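Local coordinates for protein putative rRNA methyltransferase (Sorangium cellulosum, PDB 4RWZ) that probably transfers a methyl group from S-adenosylmethionine to an adenine of 16S rRNA in the small ribosomal subunit, giving resistance to aminoglycoside antibiotics, at residues V39-T49 with G75-V83; V129-N140 with T206-I214. All coordinates share one frame; numbering follows the deposited sequence.

Interaction 1. Residues V39-T49 with G75-V83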
# COMPACT_ATOMS: atom_id res chain seq x y z
N VAL A 39 3.99 9.06 -2.96
CA VAL A 39 5.10 8.27 -3.54
C VAL A 39 6.12 9.15 -4.19
O VAL A 39 7.34 8.94 -4.04
CB VAL A 39 4.55 7.18 -4.49
CG1 VAL A 39 5.63 6.56 -5.37
CG2 VAL A 39 3.85 6.07 -3.65
N TYR A 40 5.66 10.16 -4.92
CA TYR A 40 6.62 11.11 -5.46
C TYR A 40 7.50 11.79 -4.39
O TYR A 40 8.74 11.87 -4.52
CB TYR A 40 5.87 12.19 -6.28
CG TYR A 40 6.82 13.11 -7.02
CD1 TYR A 40 7.35 12.77 -8.28
CD2 TYR A 40 7.20 14.32 -6.48
CE1 TYR A 40 8.22 13.61 -8.97
CE2 TYR A 40 8.09 15.18 -7.17
CZ TYR A 40 8.59 14.81 -8.41
OH TYR A 40 9.47 15.66 -9.04
N ARG A 41 6.87 12.29 -3.35
CA ARG A 41 7.63 12.92 -2.27
C ARG A 41 8.55 11.92 -1.59
O ARG A 41 9.69 12.27 -1.24
CB ARG A 41 6.67 13.49 -1.23
CG ARG A 41 5.92 14.72 -1.74
CD ARG A 41 5.18 15.47 -0.58
NE ARG A 41 4.09 14.62 -0.01
CZ ARG A 41 2.83 14.65 -0.48
NH1 ARG A 41 2.47 15.52 -1.41
NH2 ARG A 41 1.93 13.91 0.05
N SER A 42 8.06 10.71 -1.36
CA SER A 42 8.91 9.72 -0.67
C SER A 42 10.13 9.38 -1.49
O SER A 42 11.26 9.21 -0.96
CB SER A 42 8.12 8.43 -0.33
OG SER A 42 7.03 8.68 0.57
N ALA A 43 9.96 9.33 -2.82
CA ALA A 43 11.10 9.04 -3.68
C ALA A 43 12.14 10.15 -3.60
O ALA A 43 13.36 9.89 -3.66
CB ALA A 43 10.61 8.80 -5.17
N GLY A 44 11.69 11.40 -3.46
CA GLY A 44 12.67 12.48 -3.34
C GLY A 44 13.38 12.42 -1.99
O GLY A 44 14.61 12.59 -1.92
N ALA A 45 12.63 12.14 -0.94
CA ALA A 45 13.18 12.10 0.45
C ALA A 45 14.09 10.91 0.70
O ALA A 45 14.98 10.98 1.54
CB ALA A 45 12.03 12.10 1.51
N HIS A 46 13.83 9.79 0.02
CA HIS A 46 14.59 8.56 0.25
C HIS A 46 15.15 8.01 -1.03
O HIS A 46 14.56 7.09 -1.60
CB HIS A 46 13.66 7.53 0.90
CG HIS A 46 13.04 8.02 2.16
ND1 HIS A 46 11.73 8.45 2.24
CD2 HIS A 46 13.56 8.21 3.40
CE1 HIS A 46 11.46 8.85 3.47
NE2 HIS A 46 12.56 8.72 4.19
N PRO A 47 16.28 8.58 -1.52
CA PRO A 47 16.81 8.16 -2.83
C PRO A 47 17.28 6.69 -2.83
O PRO A 47 17.42 6.08 -3.88
CB PRO A 47 18.01 9.11 -3.05
CG PRO A 47 18.32 9.68 -1.64
CD PRO A 47 16.98 9.75 -0.97
N ASP A 48 17.42 6.12 -1.65
CA ASP A 48 17.85 4.73 -1.52
C ASP A 48 16.68 3.75 -1.54
O ASP A 48 16.89 2.54 -1.47
CB ASP A 48 18.71 4.54 -0.25
CG ASP A 48 17.89 4.50 1.05
OD1 ASP A 48 16.68 4.90 1.10
OD2 ASP A 48 18.48 4.08 2.06
N THR A 49 15.47 4.28 -1.61
CA THR A 49 14.27 3.44 -1.60
C THR A 49 13.57 3.49 -2.95
O THR A 49 13.36 4.58 -3.51
CB THR A 49 13.32 3.92 -0.47
OG1 THR A 49 14.05 3.96 0.78
CG2 THR A 49 12.01 3.07 -0.37
N GLY A 75 12.29 17.12 -13.06
CA GLY A 75 11.43 16.59 -12.01
C GLY A 75 11.36 15.07 -11.94
O GLY A 75 10.62 14.54 -11.14
N GLY A 76 12.06 14.36 -12.82
CA GLY A 76 11.89 12.90 -12.81
C GLY A 76 12.46 12.33 -11.52
O GLY A 76 13.36 12.91 -10.88
N ARG A 77 11.92 11.20 -11.12
CA ARG A 77 12.46 10.44 -9.97
C ARG A 77 12.49 9.00 -10.39
O ARG A 77 11.46 8.35 -10.44
CB ARG A 77 11.60 10.65 -8.71
CG ARG A 77 11.86 12.11 -8.24
CD ARG A 77 11.35 12.49 -6.92
NE ARG A 77 11.68 13.90 -6.74
CZ ARG A 77 11.18 14.68 -5.78
NH1 ARG A 77 10.33 14.18 -4.88
NH2 ARG A 77 11.56 15.96 -5.72
N PRO A 78 13.69 8.50 -10.69
CA PRO A 78 13.79 7.17 -11.29
C PRO A 78 13.52 6.11 -10.24
O PRO A 78 13.39 4.96 -10.62
CB PRO A 78 15.25 7.08 -11.79
CG PRO A 78 16.00 8.12 -10.93
CD PRO A 78 14.99 9.21 -10.62
N ASN A 79 13.42 6.48 -8.96
CA ASN A 79 13.06 5.48 -7.97
C ASN A 79 11.57 5.50 -7.63
O ASN A 79 11.19 5.02 -6.56
CB ASN A 79 13.88 5.65 -6.70
CG ASN A 79 13.74 7.04 -6.10
OD1 ASN A 79 13.56 8.04 -6.83
ND2 ASN A 79 13.88 7.12 -4.75
N ALA A 80 10.76 6.10 -8.50
CA ALA A 80 9.32 6.02 -8.31
C ALA A 80 8.70 5.24 -9.45
O ALA A 80 9.13 5.34 -10.60
CB ALA A 80 8.70 7.42 -8.25
N LEU A 81 7.67 4.48 -9.11
CA LEU A 81 6.94 3.70 -10.11
C LEU A 81 5.46 3.71 -9.75
O LEU A 81 5.11 3.63 -8.56
CB LEU A 81 7.41 2.23 -10.10
CG LEU A 81 6.84 1.35 -11.23
CD1 LEU A 81 7.40 1.84 -12.57
CD2 LEU A 81 7.25 -0.11 -10.91
N PHE A 82 4.59 3.76 -10.77
CA PHE A 82 3.12 3.75 -10.56
C PHE A 82 2.46 2.59 -11.29
O PHE A 82 2.68 2.43 -12.47
CB PHE A 82 2.54 5.10 -11.00
CG PHE A 82 3.10 6.19 -10.12
CD1 PHE A 82 2.56 6.43 -8.87
CD2 PHE A 82 4.24 6.85 -10.51
CE1 PHE A 82 3.15 7.35 -8.01
CE2 PHE A 82 4.86 7.78 -9.65
CZ PHE A 82 4.27 8.05 -8.42
N VAL A 83 1.70 1.79 -10.55
CA VAL A 83 1.19 0.49 -10.98
C VAL A 83 -0.33 0.46 -10.88
O VAL A 83 -0.89 0.92 -9.89
CB VAL A 83 1.80 -0.62 -10.08
CG1 VAL A 83 1.12 -2.00 -10.30
CG2 VAL A 83 3.33 -0.68 -10.37
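Tyr40 and Arg77 stack across the contact: the guanidinium lies flat on the phenol ring, planes 14° apart, with Tyr40 CE2 over its centre, while Arg77 CD lies over the same ring face, closer to the middle of the ring. Gly44 CA covers the opposite face of the guanidinium, sandwiching it between ring and helix backbone.

Hydrogen bonds fix both groups. Arg77 NH1 donates to Tyr40 O (2.8 Å) from above the carbonyl plane; the helical bond from Gly44 N reaches the same oxygen from the other face. At the far end of the ring, Tyr40 OH gives its proton to Gly75 O (2.6 Å), in the carbonyl plane and on a lone pair. Asn79 ND2 donates twice, to Ala43 O at 3.0 Å and to Thr49 O at 2.9 Å. Its CG stands between the backbone N and the carbonyl carbon (chi1 57°), which turns the amide to the end of the helix and ties it to the next strand.

The apolar part is small. Ala43 CB rests on Ala80 CB (3.9 Å), and Val39 CG1 reaches Phe82 CZ (3.7 Å).

Helix 37-45 is the crossover between parallel strands 26-31 and 49-55, a beta-alpha-beta unit of the Rossmann-like fold. Here it packs on edge strand 80-84, roughly antiparallel (157° between 39-45 and 80-83), and Tyr40 and Phe82 both lean on Val64 of helix 62-68.

Interaction 2. Residues V129-N140 with T206-I214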
# COMPACT_ATOMS: atom_id res chain seq x y z
N VAL A 129 4.65 -8.03 1.33
CA VAL A 129 5.62 -7.59 2.30
C VAL A 129 6.70 -8.63 2.53
O VAL A 129 6.40 -9.80 2.64
CB VAL A 129 4.93 -7.30 3.64
CG1 VAL A 129 5.93 -6.67 4.64
CG2 VAL A 129 3.79 -6.30 3.38
N ARG A 130 7.95 -8.20 2.61
CA ARG A 130 9.02 -9.18 2.87
C ARG A 130 9.01 -9.50 4.36
O ARG A 130 8.54 -8.67 5.17
CB ARG A 130 10.38 -8.65 2.38
CG ARG A 130 11.03 -7.62 3.21
CD ARG A 130 12.38 -7.24 2.59
NE ARG A 130 12.20 -6.71 1.24
CZ ARG A 130 13.08 -6.87 0.26
NH1 ARG A 130 14.20 -7.57 0.49
NH2 ARG A 130 12.84 -6.34 -0.96
N PRO A 131 9.48 -10.71 4.74
CA PRO A 131 9.59 -11.06 6.17
C PRO A 131 10.31 -9.98 6.93
O PRO A 131 11.31 -9.42 6.43
CB PRO A 131 10.44 -12.35 6.16
CG PRO A 131 10.18 -12.96 4.82
CD PRO A 131 9.97 -11.78 3.86
N GLY A 132 9.75 -9.57 8.06
CA GLY A 132 10.34 -8.49 8.83
C GLY A 132 9.96 -7.09 8.37
O GLY A 132 10.28 -6.11 9.01
N GLY A 133 9.27 -6.98 7.25
CA GLY A 133 8.82 -5.68 6.80
C GLY A 133 7.62 -5.19 7.61
O GLY A 133 7.14 -5.87 8.53
N GLU A 134 7.13 -4.00 7.27
CA GLU A 134 6.14 -3.33 8.12
C GLU A 134 4.94 -2.85 7.30
O GLU A 134 5.15 -2.25 6.27
CB GLU A 134 6.83 -2.09 8.71
CG GLU A 134 6.15 -1.49 9.88
CD GLU A 134 6.89 -0.24 10.41
OE1 GLU A 134 7.84 0.28 9.75
OE2 GLU A 134 6.52 0.19 11.52
N LEU A 135 3.72 -3.11 7.79
CA LEU A 135 2.52 -2.49 7.27
C LEU A 135 2.23 -1.27 8.14
O LEU A 135 2.27 -1.35 9.34
CB LEU A 135 1.35 -3.49 7.38
CG LEU A 135 -0.09 -3.00 7.21
CD1 LEU A 135 -0.20 -2.60 5.81
CD2 LEU A 135 -1.06 -4.17 7.43
N ILE A 136 1.99 -0.11 7.51
CA ILE A 136 1.65 1.11 8.26
C ILE A 136 0.31 1.67 7.69
O ILE A 136 0.22 1.96 6.50
CB ILE A 136 2.69 2.18 8.01
CG1 ILE A 136 4.07 1.64 8.44
CG2 ILE A 136 2.36 3.46 8.83
CD1 ILE A 136 5.26 2.69 8.29
N ALA A 137 -0.70 1.79 8.52
CA ALA A 137 -2.00 2.26 8.04
C ALA A 137 -2.39 3.52 8.83
O ALA A 137 -2.31 3.54 10.08
CB ALA A 137 -3.06 1.16 8.18
N LEU A 138 -2.84 4.53 8.10
CA LEU A 138 -3.39 5.75 8.71
C LEU A 138 -4.89 5.72 8.46
O LEU A 138 -5.32 5.83 7.30
CB LEU A 138 -2.84 7.02 8.09
CG LEU A 138 -1.53 7.51 8.69
CD1 LEU A 138 -1.69 7.92 10.15
CD2 LEU A 138 -0.48 6.44 8.58
N LEU A 139 -5.67 5.59 9.52
CA LEU A 139 -7.08 5.22 9.40
C LEU A 139 -7.96 6.38 9.86
O LEU A 139 -7.77 6.89 10.96
CB LEU A 139 -7.40 3.97 10.25
CG LEU A 139 -6.57 2.70 9.97
CD1 LEU A 139 -7.04 1.55 10.87
CD2 LEU A 139 -6.63 2.34 8.51
N ASN A 140 -8.94 6.76 9.06
CA ASN A 140 -9.74 7.92 9.41
C ASN A 140 -11.11 7.64 8.79
O ASN A 140 -11.20 7.19 7.64
CB ASN A 140 -9.08 9.16 8.80
CG ASN A 140 -9.82 10.43 9.09
OD1 ASN A 140 -10.93 10.63 8.60
ND2 ASN A 140 -9.23 11.30 9.91
N THR A 206 -7.64 10.39 13.76
CA THR A 206 -6.89 9.50 12.84
C THR A 206 -6.14 8.48 13.69
O THR A 206 -5.61 8.81 14.75
CB THR A 206 -5.93 10.31 11.92
OG1 THR A 206 -6.72 11.06 10.99
CG2 THR A 206 -5.03 9.40 11.09
N ARG A 207 -6.18 7.22 13.28
CA ARG A 207 -5.52 6.17 14.05
C ARG A 207 -4.33 5.65 13.23
O ARG A 207 -4.40 5.53 12.00
CB ARG A 207 -6.50 5.03 14.37
CG ARG A 207 -5.86 3.63 14.67
CD ARG A 207 -5.95 3.12 16.14
NE ARG A 207 -7.10 3.62 16.91
CZ ARG A 207 -7.14 3.70 18.24
NH1 ARG A 207 -6.10 3.29 18.96
NH2 ARG A 207 -8.21 4.18 18.86
N LEU A 208 -3.24 5.36 13.93
CA LEU A 208 -2.08 4.73 13.30
C LEU A 208 -2.02 3.28 13.73
O LEU A 208 -2.10 2.98 14.92
CB LEU A 208 -0.81 5.44 13.77
CG LEU A 208 0.51 4.73 13.49
CD1 LEU A 208 0.84 4.69 11.99
CD2 LEU A 208 1.65 5.45 14.31
N LEU A 209 -1.99 2.36 12.77
CA LEU A 209 -1.93 0.96 13.12
C LEU A 209 -0.76 0.40 12.35
O LEU A 209 -0.67 0.63 11.15
CB LEU A 209 -3.23 0.26 12.68
CG LEU A 209 -3.36 -1.25 12.91
CD1 LEU A 209 -3.37 -1.50 14.41
CD2 LEU A 209 -4.68 -1.70 12.25
N THR A 210 0.16 -0.30 13.00
CA THR A 210 1.30 -0.83 12.25
C THR A 210 1.44 -2.30 12.61
O THR A 210 0.99 -2.74 13.67
CB THR A 210 2.67 -0.11 12.54
OG1 THR A 210 3.10 -0.45 13.87
CG2 THR A 210 2.57 1.42 12.37
N ALA A 211 1.99 -3.10 11.71
CA ALA A 211 2.23 -4.48 12.04
C ALA A 211 3.45 -4.99 11.30
O ALA A 211 3.82 -4.46 10.24
CB ALA A 211 0.99 -5.35 11.68
N GLU A 212 4.08 -6.00 11.85
CA GLU A 212 5.30 -6.55 11.25
C GLU A 212 4.99 -7.85 10.53
O GLU A 212 4.30 -8.71 11.08
CB GLU A 212 6.34 -6.82 12.36
CG GLU A 212 7.66 -7.43 11.83
CD GLU A 212 8.67 -7.71 12.96
OE1 GLU A 212 8.46 -7.22 14.07
OE2 GLU A 212 9.64 -8.45 12.73
N ALA A 213 5.54 -8.03 9.33
CA ALA A 213 5.33 -9.29 8.62
C ALA A 213 6.16 -10.34 9.33
O ALA A 213 7.38 -10.19 9.47
CB ALA A 213 5.75 -9.16 7.17
N ILE A 214 5.49 -11.39 9.79
CA ILE A 214 6.20 -12.46 10.47
C ILE A 214 6.23 -13.81 9.77
O ILE A 214 5.59 -14.05 8.74
CB ILE A 214 5.65 -12.66 11.92
CG1 ILE A 214 4.16 -12.92 11.86
CG2 ILE A 214 6.01 -11.44 12.82
CD1 ILE A 214 3.48 -13.20 13.21
O HOH W 1 12.03 -6.40 11.27
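Strands 133-139 and 207-213 form an antiparallel pair in the C-terminal half of the Rossmann-like methyltransferase sheet, where the last strand inserts between 133-139 and 176-183. Leu135 with Ala211, Ala137 with Leu209 and Leu139 with Arg207 are hydrogen-bonded pairs, each closed by two backbone bonds, such as Leu139 N to Arg207 O at 2.8 Å. At the turn end, Gly132 N donates to Ala213 O (2.8 Å) and Ala213 N to Gly133 O, carrying the pairing into the type II turn of Arg130 to Gly133.

On one face Ile136 and Leu208 lie side by side, with Ile136 CG2 3.7 Å from Leu208 CD1; Leu138 CD1 slants across to Thr206 CG2 (3.8 Å). The other face brings Leu139 CD1 to Leu209 CD2 at 4.2 Å. Ala213 CB tucks against Val129 CG1 (3.6 Å), just before the corner.

Beyond the opposite end of the pairing, Asn140 ND2 donates in its amide plane to Thr206 OG1 (2.7 Å, 169° at the hydrogen), while Asn140 OD1 binds Ser142 OG. Polar bonds at both ends therefore extend the strand pairing past its regular part, and a salt bridge from Glu212 to Arg179 ties it to strand 176-183.

Both contacts belong to the seven-stranded mixed sheet of the methyltransferase fold, in opposite halves of it. Interaction 1 packs a helix against one of the two outermost strands, 80-84, whereas interaction 2 pairs two strands within the sheet, 133-139 and 207-213. Strands 49-55, 26-31 and 98-104 come between strand 80-84 and strand 133-139. The centres of the two contacts are 20 Å apart and their nearest atoms about 9 Å apart, without touching. Along the chain interaction 1 closes before interaction 2 opens, so the chain builds one half of the sheet, then the other. Strand 207-213, inserted before 176-183, gives the order 3-2-1-4-5-7-6 known from S-adenosylmethionine-dependent methyltransferases.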